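Local coordinates for acetone carboxylase alpha subunit (Xanthobacter autotrophicus Py2, PDB 5M45), which forms the alpha subunit of acetone carboxylase, a large metal-binding enzyme subunit with a hydantoinase B/oxoprolinase family region, at residues 185-197 and 391-403. Numbering follows the deposited sequence.
Sequences GSMATGQVQRFGD and DDRRVAFSYSWHF. With ACT (acetate ion), chain N.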
loop_
_atom_site.group_PDB
_atom_site.type_symbol
_atom_site.label_atom_id
_atom_site.label_comp_id
_atom_site.label_asym_id
_atom_site.label_seq_id
_atom_site.Cartn_x
_atom_site.Cartn_y
_atom_site.Cartn_z
ATOM N N GLY A 185 14.545 1.880 1.779
ATOM C CA GLY A 185 15.388 0.797 2.293
ATOM C C GLY A 185 14.504 -0.362 2.744
ATOM O O GLY A 185 13.263 -0.255 2.691
ATOM N N SER A 186 15.124 -1.449 3.221
ATOM C CA SER A 186 14.380 -2.602 3.761
ATOM C C SER A 186 13.981 -2.394 5.220
ATOM O O SER A 186 12.877 -2.775 5.618
ATOM C CB SER A 186 15.190 -3.895 3.667
ATOM O OG SER A 186 15.879 -4.090 2.437
ATOM N N MET A 187 14.883 -1.793 6.006
ATOM C CA MET A 187 14.733 -1.602 7.460
ATOM C C MET A 187 14.353 -0.146 7.758
ATOM O O MET A 187 15.019 0.578 8.498
ATOM C CB MET A 187 16.057 -1.943 8.158
ATOM C CG MET A 187 16.740 -3.228 7.727
ATOM S SD MET A 187 15.675 -4.706 7.689
ATOM C CE MET A 187 16.927 -5.917 7.311
ATOM N N ALA A 188 13.264 0.277 7.115
ATOM C CA ALA A 188 13.000 1.681 6.870
ATOM C C ALA A 188 12.466 2.428 8.107
ATOM O O ALA A 188 11.808 1.833 8.978
ATOM C CB ALA A 188 11.990 1.785 5.747
ATOM N N THR A 189 12.792 3.721 8.144
ATOM C CA THR A 189 12.275 4.688 9.092
ATOM C C THR A 189 11.506 5.763 8.306
ATOM O O THR A 189 11.702 5.900 7.093
ATOM C CB THR A 189 13.392 5.401 9.851
ATOM O OG1 THR A 189 14.251 6.070 8.910
ATOM C CG2 THR A 189 14.219 4.414 10.650
ATOM N N GLY A 190 10.679 6.518 9.023
ATOM C CA GLY A 190 9.869 7.597 8.445
ATOM C C GLY A 190 8.419 7.441 8.767
ATOM O O GLY A 190 7.814 8.339 9.351
ATOM N N GLN A 191 7.844 6.304 8.372
ATOM C CA GLN A 191 6.491 5.916 8.812
ATOM C C GLN A 191 6.513 5.523 10.314
ATOM O O GLN A 191 7.561 5.109 10.831
ATOM C CB GLN A 191 5.953 4.739 7.965
ATOM C CG GLN A 191 6.637 3.385 8.194
ATOM C CD GLN A 191 7.900 3.119 7.373
ATOM O OE1 GLN A 191 8.530 4.017 6.803
ATOM N NE2 GLN A 191 8.280 1.863 7.330
ATOM N N VAL A 192 5.359 5.659 10.979
ATOM C CA VAL A 192 5.153 5.240 12.364
ATOM C C VAL A 192 4.011 4.251 12.620
ATOM O O VAL A 192 3.751 3.892 13.783
ATOM C CB VAL A 192 5.012 6.438 13.323
ATOM C CG1 VAL A 192 6.283 7.250 13.297
ATOM C CG2 VAL A 192 3.789 7.314 12.991
ATOM N N GLN A 193 3.380 3.812 11.523
ATOM C CA GLN A 193 2.213 2.936 11.506
ATOM C C GLN A 193 2.244 2.071 10.222
ATOM O O GLN A 193 3.010 2.345 9.317
ATOM C CB GLN A 193 0.914 3.762 11.382
ATOM C CG GLN A 193 0.596 4.655 12.506
ATOM C CD GLN A 193 -0.747 5.333 12.321
ATOM O OE1 GLN A 193 -1.775 4.748 12.629
ATOM N NE2 GLN A 193 -0.742 6.550 11.800
ATOM N N ARG A 194 1.333 1.100 10.152
ATOM C CA ARG A 194 1.117 0.240 8.967
ATOM C C ARG A 194 0.943 1.044 7.689
ATOM O O ARG A 194 1.352 0.622 6.616
ATOM C CB ARG A 194 -0.139 -0.623 9.198
ATOM C CG ARG A 194 -0.478 -1.685 8.148
ATOM C CD ARG A 194 -1.739 -2.450 8.519
ATOM N NE ARG A 194 -1.974 -3.619 7.673
ATOM C CZ ARG A 194 -1.238 -4.738 7.663
ATOM N NH1 ARG A 194 -0.227 -4.930 8.536
ATOM N NH2 ARG A 194 -1.504 -5.716 6.770
ATOM N N PHE A 195 0.282 2.182 7.836
ATOM C CA PHE A 195 0.008 3.122 6.732
ATOM C C PHE A 195 1.331 3.838 6.337
ATOM O O PHE A 195 1.799 4.751 7.046
ATOM C CB PHE A 195 -1.124 4.059 7.138
ATOM C CG PHE A 195 -2.267 3.359 7.837
ATOM C CD1 PHE A 195 -2.939 2.299 7.212
ATOM C CD2 PHE A 195 -2.665 3.731 9.112
ATOM C CE1 PHE A 195 -3.962 1.623 7.867
ATOM C CE2 PHE A 195 -3.724 3.048 9.751
ATOM C CZ PHE A 195 -4.336 1.977 9.141
ATOM N N GLY A 196 1.961 3.375 5.250
ATOM C CA GLY A 196 3.332 3.801 4.883
ATOM C C GLY A 196 4.457 2.804 5.199
ATOM O O GLY A 196 5.628 3.111 4.950
ATOM N N ASP A 197 4.121 1.620 5.737
ATOM C CA ASP A 197 5.107 0.621 6.166
ATOM C C ASP A 197 5.473 -0.353 5.009
ATOM O O ASP A 197 6.259 -1.275 5.212
ATOM C CB ASP A 197 4.568 -0.165 7.379
ATOM C CG ASP A 197 5.633 -1.003 8.103
ATOM O OD1 ASP A 197 6.798 -0.518 8.346
ATOM O OD2 ASP A 197 5.293 -2.152 8.494
ATOM N N ASP A 391 -1.545 -5.845 20.397
ATOM C CA ASP A 391 -3.017 -5.901 20.347
ATOM C C ASP A 391 -3.627 -4.745 19.548
ATOM O O ASP A 391 -4.778 -4.325 19.816
ATOM C CB ASP A 391 -3.562 -5.939 21.798
ATOM C CG ASP A 391 -3.186 -4.663 22.612
ATOM O OD1 ASP A 391 -2.356 -3.848 22.202
ATOM O OD2 ASP A 391 -3.779 -4.443 23.689
ATOM N N ASP A 392 -2.873 -4.211 18.572
ATOM C CA ASP A 392 -3.368 -3.107 17.735
ATOM C C ASP A 392 -2.973 -3.294 16.278
ATOM O O ASP A 392 -1.800 -3.446 15.963
ATOM C CB ASP A 392 -2.893 -1.733 18.235
ATOM C CG ASP A 392 -3.648 -0.587 17.582
ATOM O OD1 ASP A 392 -3.360 -0.221 16.413
ATOM O OD2 ASP A 392 -4.603 -0.063 18.210
ATOM N N ARG A 393 -3.967 -3.225 15.399
ATOM C CA ARG A 393 -3.799 -3.514 13.983
ATOM C C ARG A 393 -3.086 -2.418 13.205
ATOM O O ARG A 393 -2.891 -2.593 12.021
ATOM C CB ARG A 393 -5.158 -3.829 13.322
ATOM C CG ARG A 393 -6.144 -2.679 13.229
ATOM C CD ARG A 393 -7.469 -3.178 12.647
ATOM N NE ARG A 393 -8.475 -2.130 12.502
ATOM C CZ ARG A 393 -8.573 -1.277 11.480
ATOM N NH1 ARG A 393 -9.538 -0.378 11.473
ATOM N NH2 ARG A 393 -7.718 -1.281 10.470
ATOM N N ARG A 394 -2.699 -1.309 13.859
ATOM C CA ARG A 394 -1.972 -0.208 13.190
ATOM C C ARG A 394 -0.454 -0.265 13.274
ATOM O O ARG A 394 0.188 0.593 12.680
ATOM C CB ARG A 394 -2.426 1.166 13.724
ATOM C CG ARG A 394 -3.890 1.476 13.419
ATOM C CD ARG A 394 -4.398 2.685 14.192
ATOM N NE ARG A 394 -4.366 2.407 15.603
ATOM C CZ ARG A 394 -4.551 3.298 16.567
ATOM N NH1 ARG A 394 -4.789 4.582 16.288
ATOM N NH2 ARG A 394 -4.467 2.910 17.823
ATOM N N VAL A 395 0.118 -1.228 14.006
ATOM C CA VAL A 395 1.552 -1.200 14.284
ATOM C C VAL A 395 2.376 -1.387 12.981
ATOM O O VAL A 395 1.926 -2.098 12.040
ATOM C CB VAL A 395 2.000 -2.203 15.374
ATOM C CG1 VAL A 395 1.322 -1.863 16.707
ATOM C CG2 VAL A 395 1.736 -3.647 14.981
ATOM N N ALA A 396 3.557 -0.760 12.962
ATOM C CA ALA A 396 4.532 -0.943 11.876
ATOM C C ALA A 396 5.653 -1.943 12.261
ATOM O O ALA A 396 5.987 -2.109 13.457
ATOM C CB ALA A 396 5.129 0.398 11.499
ATOM N N PHE A 397 6.220 -2.574 11.238
ATOM C CA PHE A 397 7.129 -3.719 11.359
ATOM C C PHE A 397 8.439 -3.654 10.529
ATOM O O PHE A 397 9.235 -4.599 10.623
ATOM C CB PHE A 397 6.412 -4.993 10.862
ATOM C CG PHE A 397 5.119 -5.337 11.557
ATOM C CD1 PHE A 397 5.118 -6.163 12.662
ATOM C CD2 PHE A 397 3.895 -4.908 11.034
ATOM C CE1 PHE A 397 3.897 -6.538 13.266
ATOM C CE2 PHE A 397 2.685 -5.305 11.603
ATOM C CZ PHE A 397 2.684 -6.123 12.727
ATOM N N SER A 398 8.667 -2.630 9.710
ATOM C CA SER A 398 9.781 -2.710 8.710
ATOM C C SER A 398 11.133 -3.120 9.301
ATOM O O SER A 398 11.926 -3.748 8.601
ATOM C CB SER A 398 9.979 -1.393 7.928
ATOM O OG SER A 398 8.976 -1.226 6.920
ATOM N N TYR A 399 11.430 -2.712 10.539
ATOM C CA TYR A 399 12.673 -3.092 11.209
ATOM C C TYR A 399 12.426 -3.780 12.575
ATOM O O TYR A 399 13.017 -3.434 13.608
ATOM C CB TYR A 399 13.690 -1.941 11.286
ATOM C CG TYR A 399 15.048 -2.451 11.759
ATOM C CD1 TYR A 399 15.603 -3.598 11.242
ATOM C CD2 TYR A 399 15.744 -1.788 12.761
ATOM C CE1 TYR A 399 16.834 -4.088 11.700
ATOM C CE2 TYR A 399 16.975 -2.267 13.243
ATOM C CZ TYR A 399 17.502 -3.418 12.729
ATOM O OH TYR A 399 18.703 -3.925 13.203
ATOM N N SER A 400 11.529 -4.770 12.506
ATOM C CA SER A 400 11.189 -5.682 13.606
ATOM C C SER A 400 12.429 -6.167 14.380
ATOM O O SER A 400 12.425 -6.302 15.618
ATOM C CB SER A 400 10.512 -6.926 13.000
ATOM O OG SER A 400 9.603 -7.356 13.958
ATOM N N TRP A 401 13.463 -6.470 13.620
ATOM C CA TRP A 401 14.724 -6.984 14.176
ATOM C C TRP A 401 15.310 -6.146 15.291
ATOM O O TRP A 401 15.947 -6.708 16.160
ATOM C CB TRP A 401 15.816 -7.107 13.084
ATOM C CG TRP A 401 15.492 -7.978 11.900
ATOM C CD1 TRP A 401 15.386 -7.575 10.604
ATOM C CD2 TRP A 401 15.314 -9.404 11.904
ATOM N NE1 TRP A 401 15.189 -8.669 9.777
ATOM C CE2 TRP A 401 15.107 -9.800 10.548
ATOM C CE3 TRP A 401 15.307 -10.388 12.902
ATOM C CZ2 TRP A 401 14.878 -11.120 10.191
ATOM C CZ3 TRP A 401 15.095 -11.710 12.523
ATOM C CH2 TRP A 401 14.891 -12.067 11.182
ATOM N N HIS A 402 15.169 -4.830 15.251
ATOM C CA HIS A 402 15.786 -3.938 16.290
ATOM C C HIS A 402 15.471 -4.425 17.715
ATOM O O HIS A 402 16.368 -4.548 18.575
ATOM C CB HIS A 402 15.270 -2.523 16.108
ATOM C CG HIS A 402 15.965 -1.476 16.921
ATOM N ND1 HIS A 402 17.328 -1.306 16.919
ATOM C CD2 HIS A 402 15.467 -0.507 17.728
ATOM C CE1 HIS A 402 17.650 -0.287 17.701
ATOM N NE2 HIS A 402 16.534 0.219 18.202
ATOM N N PHE A 403 14.182 -4.754 17.920
ATOM C CA PHE A 403 13.725 -5.336 19.187
ATOM C C PHE A 403 14.013 -6.822 19.288
ATOM O O PHE A 403 14.499 -7.306 20.323
ATOM C CB PHE A 403 12.211 -5.064 19.384
ATOM C CG PHE A 403 11.866 -3.622 19.768
ATOM C CD1 PHE A 403 12.813 -2.571 19.754
ATOM C CD2 PHE A 403 10.566 -3.333 20.150
ATOM C CE1 PHE A 403 12.438 -1.278 20.120
ATOM C CE2 PHE A 403 10.193 -2.059 20.508
ATOM C CZ PHE A 403 11.129 -1.020 20.488
HETATM C C ACT N . 16.315 -10.191 6.995
HETATM O O ACT N . 15.648 -9.144 7.157
HETATM O OXT ACT N . 15.907 -11.083 6.221
HETATM C CH3 ACT N . 17.613 -10.364 7.737
HETATM O O HOH W 1 3.523 1.386 15.096
HETATM O O HOH W 2 -0.316 -3.488 11.356
#
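Arg194 N, opening a type II beta turn to Asp197, donates a 2.8 Å hydrogen bond to Arg394 O, inside the type I turn Asp392–Val395, and so joins two buried loops of the hydantoinase B/oxoprolinase family region. The Asp197 carboxylate, swung away from its backbone N by a chi1 of -167°, reaches the 391-403 backbone: OD2 takes Phe397 N at 2.9 Å, while OD1 accepts Ser398 N on its syn lone pair and Ser398 OG, 2.7 Å away, from above the carboxylate plane. Gln191 NE2 supplies a third donor to OD1 on the anti lone pair, with OD1 close to the plane of the Gln191 amide; this grip fixes the carboxylate's rotation. Beside it, Ala396 CB packs on the Gln193 backbone, and one water links Arg194 NH1 to Arg393 O and Val395 O. Arg194 NH2 also salt-bridges Asp143. Toward the manganese site, Ser186 OG hydrogen-bonds Ile177 O and His175 NE2, and Ser398 O His150 ND1; both histidines are metal-site residues. Here the bent Met187 chain lays CB 3.5 Å from Tyr399 CD1, its sulfur making Met-aromatic contacts with Tyr399 and the edge of Trp401. Trp401 NE1 donates to O of an acetate ion, probably from the crystallisation liquor, at 2.7 Å, and Met187 CE lies 3.5 Å from that same oxygen.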